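PDB 1T4W: transcription factor cep-1 from Caenorhabditis elegans, which activates transcription from the DNA consensus sequence that p53 recognises, promoting germline apoptosis after DNA damage and ensuring proper meiotic chromosome segregation. Local coordinates for residues E69-A74 against H169-Q174; A74-R79 against A156-D161; H108-S113 against S118-I123. All coordinates share one frame; numbering follows the deposited sequence.

Contact 1 of 3, residues E69-A74 against H169-Q174; sequences ENVEYA and HAYIKQ
OE2 of E72 is gripped from two directions: NE2 of H169 donates to it over 2.8 Å, and a water donates too. The imidazole N-H meets the syn lone pair of OE2 with the oxygen close to the ring plane, and the bond is fairly straight (159°). Carboxylate and ring stand nearly upright to each other, their planes 77° apart. E72 gets there because its chain bends at chi2, swinging the acid off the helix 71-74 toward the strand. The same water lies 2.5 Å from OH of Y171, in the plane of that ring, so the phenol is tied to the carboxylate through it. V71 covers a face of Y171: CG2 sits 4.0 Å from the ring centroid, only 8° off the normal, a CH-pi contact, while CG1 lies beside OH. A branched valine suits this spot, offering a methyl to each. The other carboxylate oxygen, OE1, makes a salt bridge to R76. Thus a short surface helix is held to strand 166-177 of the p53-like domain by a polar patch and an aromatic face; the carboxylate could stabilise positive charge on H169, though R76 shares that acid and would probably temper the effect.

Contact 2 of 3, residues A74-R79 against A156-D161; sequences AIRNPR and AVFLDD
With chi1 at 64°, I75 holds CG1 between its backbone N and carbonyl carbon, and chi2 near 180° extends CD1 onward, so that CG1 and CD1 run past the outer end of the F158 ring while CG2 turns to the neighbouring A156. F158 points its ring at the loop, and its CZ meets I75 CB at 3.7 Å, with CB lying in the ring plane at the edge. On the other branch, I75 CG2 rests against A156 CB at 3.6 Å; the small alanine lets the isoleucine come close to the strand. The carbonyl O of I75 approaches F158 CZ, at 3.3 Å, and accepts a hydrogen bond from R61 in this buried setting. In the p53-like beta-sandwich this joins the loop after helix 71-74 to one face of strand 152-160: A156 and F158, two residues apart, both point to the loop, and V157 between them points away. R76 closes the outer side. Its CG lies 3.9 Å from F158 CE1, and the extended chain carries the guanidinium past the ring, with F158 CE1 over one of its faces, the planes 69° apart; NE forms a salt bridge with E166. Long aliphatic carbons topped by a charge suit a site between core and solvent. The loop begins as a type I turn from A74 to N77, then N77 OD1 accepts from R79 N in an Asx turn.

Contact 3 of 3, residues H108-S113 against S118-I123; sequences HEFSYS and STFTLI
Strands 109-113 and 119-123 run antiparallel as the two arms of a hairpin, their axes 4.4 Å apart at closest and their directions 152° from each other. S111 and T121 form a hydrogen-bonded pair, with S111 N to T121 O at 2.9 Å and T121 N to S111 O at 2.8 Å; S113 and T119 pair in the same way. Y112 with F120 stands between them and F110 with L122 beyond S111 and T121; both are non-hydrogen-bonded pairs whose side chains share one face. On that face F120 is the centre of an aromatic cluster. The edge of Y112 comes over it, CD2 standing 3.4 Å above the middle of the ring, an edge-to-face contact with planes at 57°. From the rim, F110 CD1 approaches F120 CD2 at 3.8 Å, in the plane of the F120 ring. Y112 reaches along the strand because its CG lies anti to the backbone N (chi1 177°), which brings OH to S118 OG at 2.6 Å in a hydrogen bond. An alanine in place of F120 is likely to leave the edge of Y112 without a ring face beneath it and F110 without its flanking partner. F110 CB also packs on L122 CD2 at 3.4 Å, a leucine being apt where the face turns to the interior. On the other face T119, T121 and I123, beta-branched and so suited to extended chain, alternate with the serines. This hairpin is the margin of the seven-stranded sheet: 109-113 is one of its two edge strands, 119-123 bonds on to strand 57-65, and beneath the aromatic face lie F101 and I103 of strand 101-104, with A131 and F133 of strand 130-137 under L122.

All three contacts reach the same mixed sheet of the p53-like DNA-binding domain. Contacts 1 and 2 adjoin, their centres 9 Å apart: they share A74 and use the neighbouring strands 166-177 and 152-160, with a probable backbone hydrogen bond between V157 and A170. Residues 69-79 are thereby laid over two adjacent strands. Contact 3 lies at the sheet margin, its centre about 13 Å from that of contact 2 and 19 Å from that of contact 1; strand 57-65 stands between 119-123 and 152-160. Along the chain they are nested, contact 3 within the loop closed by contact 2, and that within contact 1, so chain from well-separated parts of the sequence is gathered on one sheet.

Contact 1 of 3, residues E69-A74 against H169-Q174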
ATOM      1  N   GLU A  69      -2.299 -18.394  -1.846  1.00 80.10           N
ATOM      2  CA  GLU A  69      -2.076 -17.537  -3.009  1.00 76.62           C
ATOM      3  C   GLU A  69      -1.039 -16.495  -2.619  1.00 69.96           C
ATOM      4  O   GLU A  69      -1.375 -15.479  -2.009  1.00 72.75           O
ATOM      5  CB  GLU A  69      -3.381 -16.859  -3.445  1.00 70.33           C
ATOM      6  CG  GLU A  69      -3.212 -15.814  -4.541  1.00 70.04           C
ATOM      7  CD  GLU A  69      -4.540 -15.278  -5.066  1.00 71.17           C
ATOM      8  OE1 GLU A  69      -4.652 -14.043  -5.246  1.00 27.91           O
ATOM      9  OE2 GLU A  69      -5.466 -16.088  -5.307  1.00 68.77           O
ATOM     10  N   ASN A  70       0.217 -16.763  -2.973  1.00 58.98           N
ATOM     11  CA  ASN A  70       1.337 -15.888  -2.646  1.00 38.87           C
ATOM     12  C   ASN A  70       1.270 -14.445  -3.131  1.00 39.42           C
ATOM     13  O   ASN A  70       0.507 -14.088  -4.036  1.00 27.86           O
ATOM     14  CB  ASN A  70       2.647 -16.534  -3.087  1.00 57.42           C
ATOM     15  CG  ASN A  70       2.981 -17.752  -2.259  1.00 70.65           C
ATOM     16  OD1 ASN A  70       4.045 -18.351  -2.403  1.00 78.44           O
ATOM     17  ND2 ASN A  70       2.061 -18.127  -1.376  1.00 69.72           N
ATOM     18  N   VAL A  71       2.104 -13.617  -2.517  1.00 26.35           N
ATOM     19  CA  VAL A  71       2.089 -12.204  -2.810  1.00 34.04           C
ATOM     20  C   VAL A  71       2.276 -11.824  -4.276  1.00 17.94           C
ATOM     21  O   VAL A  71       1.501 -11.028  -4.792  1.00 25.00           O
ATOM     22  CB  VAL A  71       3.113 -11.448  -1.910  1.00 23.12           C
ATOM     23  CG1 VAL A  71       4.532 -11.836  -2.286  1.00 30.72           C
ATOM     24  CG2 VAL A  71       2.905  -9.937  -2.036  1.00 26.65           C
ATOM     25  N   GLU A  72       3.277 -12.398  -4.950  1.00 22.81           N
ATOM     26  CA  GLU A  72       3.531 -12.029  -6.340  1.00 21.18           C
ATOM     27  C   GLU A  72       2.304 -12.298  -7.195  1.00 25.66           C
ATOM     28  O   GLU A  72       1.968 -11.509  -8.086  1.00 18.64           O
ATOM     29  CB  GLU A  72       4.788 -12.743  -6.886  1.00 14.28           C
ATOM     30  CG  GLU A  72       6.106 -12.245  -6.272  1.00 21.70           C
ATOM     31  CD  GLU A  72       6.510 -10.836  -6.744  1.00 32.88           C
ATOM     32  OE1 GLU A  72       6.293 -10.522  -7.932  1.00 21.52           O
ATOM     33  OE2 GLU A  72       7.064 -10.053  -5.941  1.00 22.01           O
ATOM     34  N   TYR A  73       1.590 -13.382  -6.914  1.00 19.51           N
ATOM     35  CA  TYR A  73       0.381 -13.626  -7.685  1.00 21.16           C
ATOM     36  C   TYR A  73      -0.726 -12.643  -7.274  1.00 19.50           C
ATOM     37  O   TYR A  73      -1.349 -11.985  -8.112  1.00 19.03           O
ATOM     38  CB  TYR A  73      -0.113 -15.073  -7.491  1.00 20.14           C
ATOM     39  CG  TYR A  73      -1.262 -15.428  -8.392  1.00 20.29           C
ATOM     40  CD1 TYR A  73      -2.583 -15.261  -7.977  1.00 25.63           C
ATOM     41  CD2 TYR A  73      -1.029 -15.884  -9.699  1.00 25.70           C
ATOM     42  CE1 TYR A  73      -3.655 -15.538  -8.847  1.00 21.54           C
ATOM     43  CE2 TYR A  73      -2.083 -16.157 -10.569  1.00 28.45           C
ATOM     44  CZ  TYR A  73      -3.390 -15.980 -10.137  1.00 29.09           C
ATOM     45  OH  TYR A  73      -4.424 -16.223 -11.008  1.00 26.69           O
ATOM     46  N   ALA A  74      -0.977 -12.551  -5.974  1.00 19.26           N
ATOM     47  CA  ALA A  74      -2.062 -11.706  -5.477  1.00 21.52           C
ATOM     48  C   ALA A  74      -2.023 -10.250  -5.929  1.00 21.51           C
ATOM     49  O   ALA A  74      -3.046  -9.689  -6.333  1.00 18.55           O
ATOM     50  CB  ALA A  74      -2.107 -11.765  -3.942  1.00 20.98           C
ATOM     51  N   HIS A 169       8.193  -3.029  -9.346  1.00 14.22           N
ATOM     52  CA  HIS A 169       7.112  -3.142  -8.364  1.00 20.03           C
ATOM     53  C   HIS A 169       7.706  -3.135  -6.979  1.00 19.48           C
ATOM     54  O   HIS A 169       8.911  -3.321  -6.823  1.00 20.66           O
ATOM     55  CB  HIS A 169       6.264  -4.423  -8.567  1.00 16.63           C
ATOM     56  CG  HIS A 169       6.941  -5.702  -8.168  1.00 15.74           C
ATOM     57  ND1 HIS A 169       8.016  -6.225  -8.845  1.00 18.45           N
ATOM     58  CD2 HIS A 169       6.650  -6.595  -7.185  1.00 18.75           C
ATOM     59  CE1 HIS A 169       8.362  -7.382  -8.304  1.00 19.36           C
ATOM     60  NE2 HIS A 169       7.547  -7.630  -7.295  1.00 18.84           N
ATOM     61  N   ALA A 170       6.864  -2.893  -5.977  1.00 14.52           N
ATOM     62  CA  ALA A 170       7.306  -2.882  -4.583  1.00 20.72           C
ATOM     63  C   ALA A 170       6.057  -2.982  -3.734  1.00 19.04           C
ATOM     64  O   ALA A 170       4.963  -2.674  -4.196  1.00 19.43           O
ATOM     65  CB  ALA A 170       8.057  -1.580  -4.249  1.00 14.46           C
ATOM     66  N   TYR A 171       6.208  -3.419  -2.492  1.00 14.01           N
ATOM     67  CA  TYR A 171       5.052  -3.504  -1.629  1.00 19.07           C
ATOM     68  C   TYR A 171       5.424  -3.492  -0.165  1.00 18.95           C
ATOM     69  O   TYR A 171       6.591  -3.687   0.196  1.00 20.92           O
ATOM     70  CB  TYR A 171       4.235  -4.778  -1.941  1.00 17.95           C
ATOM     71  CG  TYR A 171       5.041  -6.069  -1.887  1.00 20.66           C
ATOM     72  CD1 TYR A 171       5.368  -6.654  -0.663  1.00 23.50           C
ATOM     73  CD2 TYR A 171       5.516  -6.667  -3.053  1.00 21.80           C
ATOM     74  CE1 TYR A 171       6.146  -7.785  -0.593  1.00 19.38           C
ATOM     75  CE2 TYR A 171       6.311  -7.818  -3.002  1.00 21.01           C
ATOM     76  CZ  TYR A 171       6.617  -8.364  -1.758  1.00 28.42           C
ATOM     77  OH  TYR A 171       7.397  -9.472  -1.661  1.00 21.84           O
ATOM     78  N   ILE A 172       4.417  -3.196   0.657  1.00 15.76           N
ATOM     79  CA  ILE A 172       4.530  -3.267   2.100  1.00 16.14           C
ATOM     80  C   ILE A 172       3.893  -4.645   2.333  1.00 18.39           C
ATOM     81  O   ILE A 172       2.696  -4.853   2.110  1.00 18.94           O
ATOM     82  CB  ILE A 172       3.731  -2.195   2.793  1.00 17.52           C
ATOM     83  CG1 ILE A 172       4.398  -0.837   2.516  1.00 21.49           C
ATOM     84  CG2 ILE A 172       3.693  -2.484   4.330  1.00 19.97           C
ATOM     85  CD1 ILE A 172       3.641   0.349   3.041  1.00 21.67           C
ATOM     86  N   LYS A 173       4.732  -5.581   2.737  1.00 18.64           N
ATOM     87  CA  LYS A 173       4.346  -6.972   2.931  1.00 17.94           C
ATOM     88  C   LYS A 173       3.111  -7.188   3.782  1.00 20.77           C
ATOM     89  O   LYS A 173       2.256  -8.017   3.464  1.00 21.79           O
ATOM     90  CB  LYS A 173       5.564  -7.726   3.483  1.00 22.50           C
ATOM     91  CG  LYS A 173       5.446  -9.240   3.504  1.00 22.33           C
ATOM     92  CD  LYS A 173       5.136  -9.700   4.885  1.00 25.43           C
ATOM     93  CE  LYS A 173       5.175 -11.231   5.014  1.00 29.44           C
ATOM     94  NZ  LYS A 173       4.888 -11.607   6.436  1.00 24.76           N
ATOM     95  N   GLN A 174       3.005  -6.462   4.882  1.00 18.63           N
ATOM     96  CA  GLN A 174       1.814  -6.596   5.697  1.00 18.59           C
ATOM     97  C   GLN A 174       1.362  -5.260   6.242  1.00 17.57           C
ATOM     98  O   GLN A 174       2.144  -4.518   6.834  1.00 18.93           O
ATOM     99  CB  GLN A 174       2.018  -7.568   6.882  1.00 17.43           C
ATOM    100  CG  GLN A 174       0.858  -7.515   7.888  1.00 16.49           C
ATOM    101  CD  GLN A 174       1.123  -8.352   9.122  1.00 29.09           C
ATOM    102  OE1 GLN A 174       1.186  -9.562   9.020  1.00 22.82           O
ATOM    103  NE2 GLN A 174       1.302  -7.708  10.293  1.00 18.40           N
TER
HETATM  104  O   HOH W   1       8.079 -10.897  -3.659  1.00 27.09           O

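Contact 2 of 3, residues A74-R79 against A156-D161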
ATOM      1  N   ALA A  74      -0.977 -12.551  -5.974  1.00 19.26           N
ATOM      2  CA  ALA A  74      -2.062 -11.706  -5.477  1.00 21.52           C
ATOM      3  C   ALA A  74      -2.023 -10.250  -5.929  1.00 21.51           C
ATOM      4  O   ALA A  74      -3.046  -9.689  -6.333  1.00 18.55           O
ATOM      5  CB  ALA A  74      -2.107 -11.765  -3.942  1.00 20.98           C
ATOM      6  N   ILE A  75      -0.845  -9.637  -5.893  1.00 15.18           N
ATOM      7  CA  ILE A  75      -0.771  -8.230  -6.261  1.00 15.91           C
ATOM      8  C   ILE A  75      -1.082  -7.933  -7.709  1.00 22.17           C
ATOM      9  O   ILE A  75      -1.360  -6.786  -8.053  1.00 20.31           O
ATOM     10  CB  ILE A  75       0.596  -7.631  -5.884  1.00 18.98           C
ATOM     11  CG1 ILE A  75       1.706  -8.318  -6.682  1.00 15.52           C
ATOM     12  CG2 ILE A  75       0.794  -7.742  -4.348  1.00 18.88           C
ATOM     13  CD1 ILE A  75       3.097  -7.760  -6.368  1.00 18.89           C
ATOM     14  N   ARG A  76      -1.044  -8.958  -8.561  1.00 18.46           N
ATOM     15  CA  ARG A  76      -1.351  -8.749  -9.967  1.00 21.33           C
ATOM     16  C   ARG A  76      -2.691  -9.408 -10.376  1.00 17.80           C
ATOM     17  O   ARG A  76      -3.086  -9.373 -11.532  1.00 24.44           O
ATOM     18  CB  ARG A  76      -0.190  -9.263 -10.829  1.00 20.23           C
ATOM     19  CG  ARG A  76       1.136  -8.488 -10.634  1.00 15.27           C
ATOM     20  CD  ARG A  76       2.272  -9.069 -11.497  1.00 18.11           C
ATOM     21  NE  ARG A  76       3.544  -8.410 -11.182  1.00 20.28           N
ATOM     22  CZ  ARG A  76       4.390  -8.844 -10.254  1.00 20.59           C
ATOM     23  NH1 ARG A  76       4.108  -9.946  -9.568  1.00 20.83           N
ATOM     24  NH2 ARG A  76       5.487  -8.149  -9.957  1.00 17.91           N
ATOM     25  N   ASN A  77      -3.376  -9.997  -9.407  1.00 19.89           N
ATOM     26  CA  ASN A  77      -4.676 -10.651  -9.627  1.00 19.35           C
ATOM     27  C   ASN A  77      -5.770  -9.596  -9.480  1.00 19.59           C
ATOM     28  O   ASN A  77      -5.955  -9.039  -8.402  1.00 21.97           O
ATOM     29  CB  ASN A  77      -4.848 -11.754  -8.578  1.00 24.23           C
ATOM     30  CG  ASN A  77      -6.239 -12.373  -8.586  1.00 27.02           C
ATOM     31  OD1 ASN A  77      -7.029 -12.118  -9.468  1.00 19.10           O
ATOM     32  ND2 ASN A  77      -6.527 -13.192  -7.585  1.00 24.29           N
ATOM     33  N   PRO A  78      -6.537  -9.323 -10.552  1.00 17.87           N
ATOM     34  CA  PRO A  78      -7.582  -8.303 -10.415  1.00 21.70           C
ATOM     35  C   PRO A  78      -8.696  -8.619  -9.425  1.00 28.52           C
ATOM     36  O   PRO A  78      -9.478  -7.738  -9.071  1.00 23.07           O
ATOM     37  CB  PRO A  78      -8.093  -8.135 -11.846  1.00 24.38           C
ATOM     38  CG  PRO A  78      -7.890  -9.479 -12.444  1.00 28.95           C
ATOM     39  CD  PRO A  78      -6.537  -9.911 -11.903  1.00 26.83           C
ATOM     40  N   ARG A  79      -8.750  -9.859  -8.951  1.00 16.22           N
ATOM     41  CA  ARG A  79      -9.802 -10.247  -8.014  1.00 28.05           C
ATOM     42  C   ARG A  79      -9.362 -10.269  -6.551  1.00 28.78           C
ATOM     43  O   ARG A  79     -10.122 -10.692  -5.686  1.00 24.83           O
ATOM     44  CB  ARG A  79     -10.335 -11.641  -8.388  1.00 29.49           C
ATOM     45  CG  ARG A  79     -11.111 -11.704  -9.717  1.00 37.31           C
ATOM     46  CD  ARG A  79     -11.240 -13.153 -10.197  1.00 53.95           C
ATOM     47  NE  ARG A  79      -9.934 -13.816 -10.284  1.00 70.66           N
ATOM     48  CZ  ARG A  79      -8.997 -13.538 -11.194  1.00 77.08           C
ATOM     49  NH1 ARG A  79      -9.213 -12.607 -12.120  1.00 76.83           N
ATOM     50  NH2 ARG A  79      -7.833 -14.177 -11.169  1.00 62.83           N
ATOM     51  N   ALA A 156       0.612  -2.561  -2.562  1.00 16.13           N
ATOM     52  CA  ALA A 156       1.548  -2.769  -3.672  1.00 17.25           C
ATOM     53  C   ALA A 156       1.505  -1.654  -4.707  1.00 18.59           C
ATOM     54  O   ALA A 156       0.428  -1.122  -5.006  1.00 13.24           O
ATOM     55  CB  ALA A 156       1.239  -4.126  -4.374  1.00 17.40           C
ATOM     56  N   VAL A 157       2.684  -1.323  -5.249  1.00 17.27           N
ATOM     57  CA  VAL A 157       2.823  -0.300  -6.278  1.00 19.42           C
ATOM     58  C   VAL A 157       3.588  -0.863  -7.479  1.00 20.58           C
ATOM     59  O   VAL A 157       4.488  -1.690  -7.334  1.00 18.76           O
ATOM     60  CB  VAL A 157       3.554   0.972  -5.755  1.00 18.38           C
ATOM     61  CG1 VAL A 157       2.632   1.731  -4.782  1.00 19.57           C
ATOM     62  CG2 VAL A 157       4.850   0.587  -5.093  1.00 18.87           C
ATOM     63  N   PHE A 158       3.224  -0.378  -8.658  1.00 19.66           N
ATOM     64  CA  PHE A 158       3.802  -0.835  -9.920  1.00 18.45           C
ATOM     65  C   PHE A 158       4.170   0.369 -10.755  1.00 24.88           C
ATOM     66  O   PHE A 158       3.388   1.334 -10.855  1.00 18.52           O
ATOM     67  CB  PHE A 158       2.766  -1.666 -10.694  1.00 14.23           C
ATOM     68  CG  PHE A 158       2.258  -2.857  -9.929  1.00 12.64           C
ATOM     69  CD1 PHE A 158       2.926  -4.078  -9.987  1.00 19.66           C
ATOM     70  CD2 PHE A 158       1.158  -2.737  -9.087  1.00 14.63           C
ATOM     71  CE1 PHE A 158       2.505  -5.177  -9.194  1.00 16.26           C
ATOM     72  CE2 PHE A 158       0.726  -3.817  -8.297  1.00 20.05           C
ATOM     73  CZ  PHE A 158       1.404  -5.039  -8.347  1.00 15.67           C
ATOM     74  N   LEU A 159       5.366   0.329 -11.331  1.00 16.35           N
ATOM     75  CA  LEU A 159       5.785   1.406 -12.206  1.00 25.08           C
ATOM     76  C   LEU A 159       5.598   0.849 -13.615  1.00 18.08           C
ATOM     77  O   LEU A 159       6.180  -0.186 -13.944  1.00 18.30           O
ATOM     78  CB  LEU A 159       7.256   1.768 -11.965  1.00 22.16           C
ATOM     79  CG  LEU A 159       7.701   3.072 -12.650  1.00 21.08           C
ATOM     80  CD1 LEU A 159       6.956   4.258 -12.050  1.00 19.39           C
ATOM     81  CD2 LEU A 159       9.196   3.259 -12.475  1.00 30.66           C
ATOM     82  N   ASP A 160       4.760   1.507 -14.424  1.00 15.03           N
ATOM     83  CA  ASP A 160       4.511   1.059 -15.800  1.00 14.84           C
ATOM     84  C   ASP A 160       5.132   1.992 -16.832  1.00 30.68           C
ATOM     85  O   ASP A 160       5.197   3.210 -16.616  1.00 22.53           O
ATOM     86  CB  ASP A 160       3.028   1.037 -16.131  1.00 16.69           C
ATOM     87  CG  ASP A 160       2.248  -0.048 -15.401  1.00 24.61           C
ATOM     88  OD1 ASP A 160       2.825  -1.018 -14.862  1.00 18.82           O
ATOM     89  OD2 ASP A 160       1.020   0.099 -15.381  1.00 22.30           O
ATOM     90  N   ASP A 161       5.547   1.430 -17.969  1.00 28.82           N
ATOM     91  CA  ASP A 161       6.092   2.253 -19.047  1.00 35.09           C
ATOM     92  C   ASP A 161       4.917   2.804 -19.857  1.00 26.92           C
ATOM     93  O   ASP A 161       3.757   2.609 -19.482  1.00 27.99           O
ATOM     94  CB  ASP A 161       7.037   1.445 -19.943  1.00 30.46           C
ATOM     95  CG  ASP A 161       6.336   0.346 -20.720  1.00 25.27           C
ATOM     96  OD1 ASP A 161       5.089   0.303 -20.776  1.00 33.88           O
ATOM     97  OD2 ASP A 161       7.060  -0.492 -21.279  1.00 32.98           O
TER

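Contact 3 of 3, residues H108-S113 against S118-I123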
ATOM      1  N   HIS A 108       1.446  14.065  -7.320  1.00 29.22           N
ATOM      2  CA  HIS A 108       1.157  13.704  -8.702  1.00 31.28           C
ATOM      3  C   HIS A 108      -0.319  13.645  -9.042  1.00 29.96           C
ATOM      4  O   HIS A 108      -1.163  13.337  -8.190  1.00 24.52           O
ATOM      5  CB  HIS A 108       1.796  12.351  -9.030  1.00 24.43           C
ATOM      6  CG  HIS A 108       3.290  12.392  -9.061  1.00 36.47           C
ATOM      7  ND1 HIS A 108       3.987  13.172  -9.954  1.00 32.46           N
ATOM      8  CD2 HIS A 108       4.220  11.741  -8.323  1.00 29.47           C
ATOM      9  CE1 HIS A 108       5.284  12.997  -9.770  1.00 37.91           C
ATOM     10  NE2 HIS A 108       5.451  12.132  -8.786  1.00 40.22           N
ATOM     11  N   GLU A 109      -0.632  13.945 -10.299  1.00 24.76           N
ATOM     12  CA  GLU A 109      -2.007  13.867 -10.768  1.00 20.94           C
ATOM     13  C   GLU A 109      -2.335  12.378 -10.734  1.00 21.17           C
ATOM     14  O   GLU A 109      -1.448  11.556 -10.962  1.00 23.35           O
ATOM     15  CB  GLU A 109      -2.097  14.365 -12.217  1.00 26.64           C
ATOM     16  CG  GLU A 109      -3.387  13.985 -12.926  1.00 35.83           C
ATOM     17  CD  GLU A 109      -3.377  14.365 -14.406  1.00 37.26           C
ATOM     18  OE1 GLU A 109      -2.365  14.919 -14.896  1.00 29.53           O
ATOM     19  OE2 GLU A 109      -4.386  14.100 -15.079  1.00 24.10           O
ATOM     20  N   PHE A 110      -3.589  12.019 -10.459  1.00 26.18           N
ATOM     21  CA  PHE A 110      -3.954  10.597 -10.434  1.00 30.36           C
ATOM     22  C   PHE A 110      -5.369  10.395 -10.944  1.00 34.76           C
ATOM     23  O   PHE A 110      -6.142  11.347 -11.032  1.00 30.12           O
ATOM     24  CB  PHE A 110      -3.841  10.025  -9.004  1.00 19.85           C
ATOM     25  CG  PHE A 110      -4.803  10.648  -8.023  1.00 21.72           C
ATOM     26  CD1 PHE A 110      -6.100  10.139  -7.871  1.00 19.72           C
ATOM     27  CD2 PHE A 110      -4.418  11.751  -7.260  1.00 27.68           C
ATOM     28  CE1 PHE A 110      -7.003  10.723  -6.962  1.00 28.56           C
ATOM     29  CE2 PHE A 110      -5.303  12.343  -6.355  1.00 28.29           C
ATOM     30  CZ  PHE A 110      -6.600  11.829  -6.202  1.00 27.26           C
ATOM     31  N   SER A 111      -5.676   9.153 -11.307  1.00 22.64           N
ATOM     32  CA  SER A 111      -6.996   8.749 -11.773  1.00 25.79           C
ATOM     33  C   SER A 111      -7.285   7.428 -11.059  1.00 30.85           C
ATOM     34  O   SER A 111      -6.392   6.822 -10.473  1.00 27.71           O
ATOM     35  CB  SER A 111      -7.016   8.509 -13.283  1.00 30.16           C
ATOM     36  OG  SER A 111      -6.181   7.408 -13.629  1.00 29.86           O
ATOM     37  N   TYR A 112      -8.526   6.979 -11.140  1.00 27.71           N
ATOM     38  CA  TYR A 112      -8.942   5.755 -10.492  1.00 28.33           C
ATOM     39  C   TYR A 112      -9.757   4.871 -11.422  1.00 29.19           C
ATOM     40  O   TYR A 112     -10.434   5.353 -12.331  1.00 32.47           O
ATOM     41  CB  TYR A 112      -9.788   6.079  -9.249  1.00 27.44           C
ATOM     42  CG  TYR A 112     -10.339   4.849  -8.542  1.00 31.94           C
ATOM     43  CD1 TYR A 112     -11.586   4.329  -8.878  1.00 30.21           C
ATOM     44  CD2 TYR A 112      -9.581   4.180  -7.570  1.00 29.09           C
ATOM     45  CE1 TYR A 112     -12.078   3.171  -8.272  1.00 27.19           C
ATOM     46  CE2 TYR A 112     -10.056   3.025  -6.959  1.00 24.56           C
ATOM     47  CZ  TYR A 112     -11.310   2.527  -7.318  1.00 31.31           C
ATOM     48  OH  TYR A 112     -11.793   1.386  -6.730  1.00 31.96           O
ATOM     49  N   SER A 113      -9.654   3.564 -11.193  1.00 26.60           N
ATOM     50  CA  SER A 113     -10.417   2.567 -11.925  1.00 28.04           C
ATOM     51  C   SER A 113     -10.426   1.276 -11.118  1.00 36.03           C
ATOM     52  O   SER A 113      -9.480   0.984 -10.380  1.00 33.05           O
ATOM     53  CB  SER A 113      -9.810   2.271 -13.288  1.00 33.53           C
ATOM     54  OG  SER A 113     -10.506   1.171 -13.855  1.00 36.51           O
ATOM     55  N   SER A 118      -9.327  -2.465  -7.725  1.00 25.38           N
ATOM     56  CA  SER A 118      -9.263  -1.089  -7.226  1.00 20.35           C
ATOM     57  C   SER A 118      -7.819  -0.548  -7.357  1.00 28.86           C
ATOM     58  O   SER A 118      -6.902  -0.985  -6.668  1.00 19.32           O
ATOM     59  CB  SER A 118      -9.732  -1.062  -5.770  1.00 17.70           C
ATOM     60  OG  SER A 118      -9.898   0.266  -5.308  1.00 30.57           O
ATOM     61  N   THR A 119      -7.627   0.416  -8.243  1.00 23.19           N
ATOM     62  CA  THR A 119      -6.301   0.949  -8.505  1.00 23.14           C
ATOM     63  C   THR A 119      -6.271   2.456  -8.700  1.00 28.43           C
ATOM     64  O   THR A 119      -7.084   3.001  -9.445  1.00 25.47           O
ATOM     65  CB  THR A 119      -5.717   0.328  -9.809  1.00 25.89           C
ATOM     66  OG1 THR A 119      -5.687  -1.096  -9.694  1.00 28.80           O
ATOM     67  CG2 THR A 119      -4.301   0.867 -10.092  1.00 24.20           C
ATOM     68  N   PHE A 120      -5.332   3.126  -8.037  1.00 23.49           N
ATOM     69  CA  PHE A 120      -5.159   4.555  -8.236  1.00 19.29           C
ATOM     70  C   PHE A 120      -3.921   4.630  -9.116  1.00 24.95           C
ATOM     71  O   PHE A 120      -2.895   4.006  -8.818  1.00 23.96           O
ATOM     72  CB  PHE A 120      -4.914   5.300  -6.921  1.00 19.23           C
ATOM     73  CG  PHE A 120      -6.178   5.583  -6.138  1.00 17.82           C
ATOM     74  CD1 PHE A 120      -6.727   4.621  -5.290  1.00 25.00           C
ATOM     75  CD2 PHE A 120      -6.844   6.789  -6.293  1.00 21.94           C
ATOM     76  CE1 PHE A 120      -7.936   4.861  -4.612  1.00 21.69           C
ATOM     77  CE2 PHE A 120      -8.054   7.042  -5.623  1.00 24.35           C
ATOM     78  CZ  PHE A 120      -8.597   6.069  -4.784  1.00 24.54           C
ATOM     79  N   THR A 121      -4.034   5.346 -10.226  1.00 18.53           N
ATOM     80  CA  THR A 121      -2.913   5.513 -11.139  1.00 18.53           C
ATOM     81  C   THR A 121      -2.391   6.928 -11.119  1.00 22.83           C
ATOM     82  O   THR A 121      -3.105   7.890 -11.458  1.00 24.60           O
ATOM     83  CB  THR A 121      -3.292   5.157 -12.589  1.00 24.53           C
ATOM     84  OG1 THR A 121      -3.700   3.786 -12.650  1.00 26.86           O
ATOM     85  CG2 THR A 121      -2.090   5.352 -13.525  1.00 19.56           C
ATOM     86  N   LEU A 122      -1.132   7.063 -10.736  1.00 21.27           N
ATOM     87  CA  LEU A 122      -0.509   8.370 -10.698  1.00 21.36           C
ATOM     88  C   LEU A 122       0.072   8.651 -12.070  1.00 34.62           C
ATOM     89  O   LEU A 122       0.800   7.818 -12.612  1.00 21.69           O
ATOM     90  CB  LEU A 122       0.637   8.400  -9.684  1.00 20.65           C
ATOM     91  CG  LEU A 122       0.332   8.032  -8.240  1.00 21.30           C
ATOM     92  CD1 LEU A 122       1.560   8.363  -7.377  1.00 29.78           C
ATOM     93  CD2 LEU A 122      -0.872   8.786  -7.760  1.00 25.75           C
ATOM     94  N   ILE A 123      -0.247   9.813 -12.631  1.00 31.08           N
ATOM     95  CA  ILE A 123       0.295  10.183 -13.936  1.00 31.15           C
ATOM     96  C   ILE A 123       1.506  11.036 -13.667  1.00 39.33           C
ATOM     97  O   ILE A 123       1.411  12.092 -13.041  1.00 36.60           O
ATOM     98  CB  ILE A 123      -0.706  10.993 -14.793  1.00 35.46           C
ATOM     99  CG1 ILE A 123      -1.847  10.090 -15.267  1.00 39.87           C
ATOM    100  CG2 ILE A 123      -0.001  11.566 -16.001  1.00 41.15           C
ATOM    101  CD1 ILE A 123      -2.833   9.686 -14.179  1.00 56.10           C
TER
HETATM  102  O   HOH W   2       1.413  14.544 -12.152  1.00 43.11           O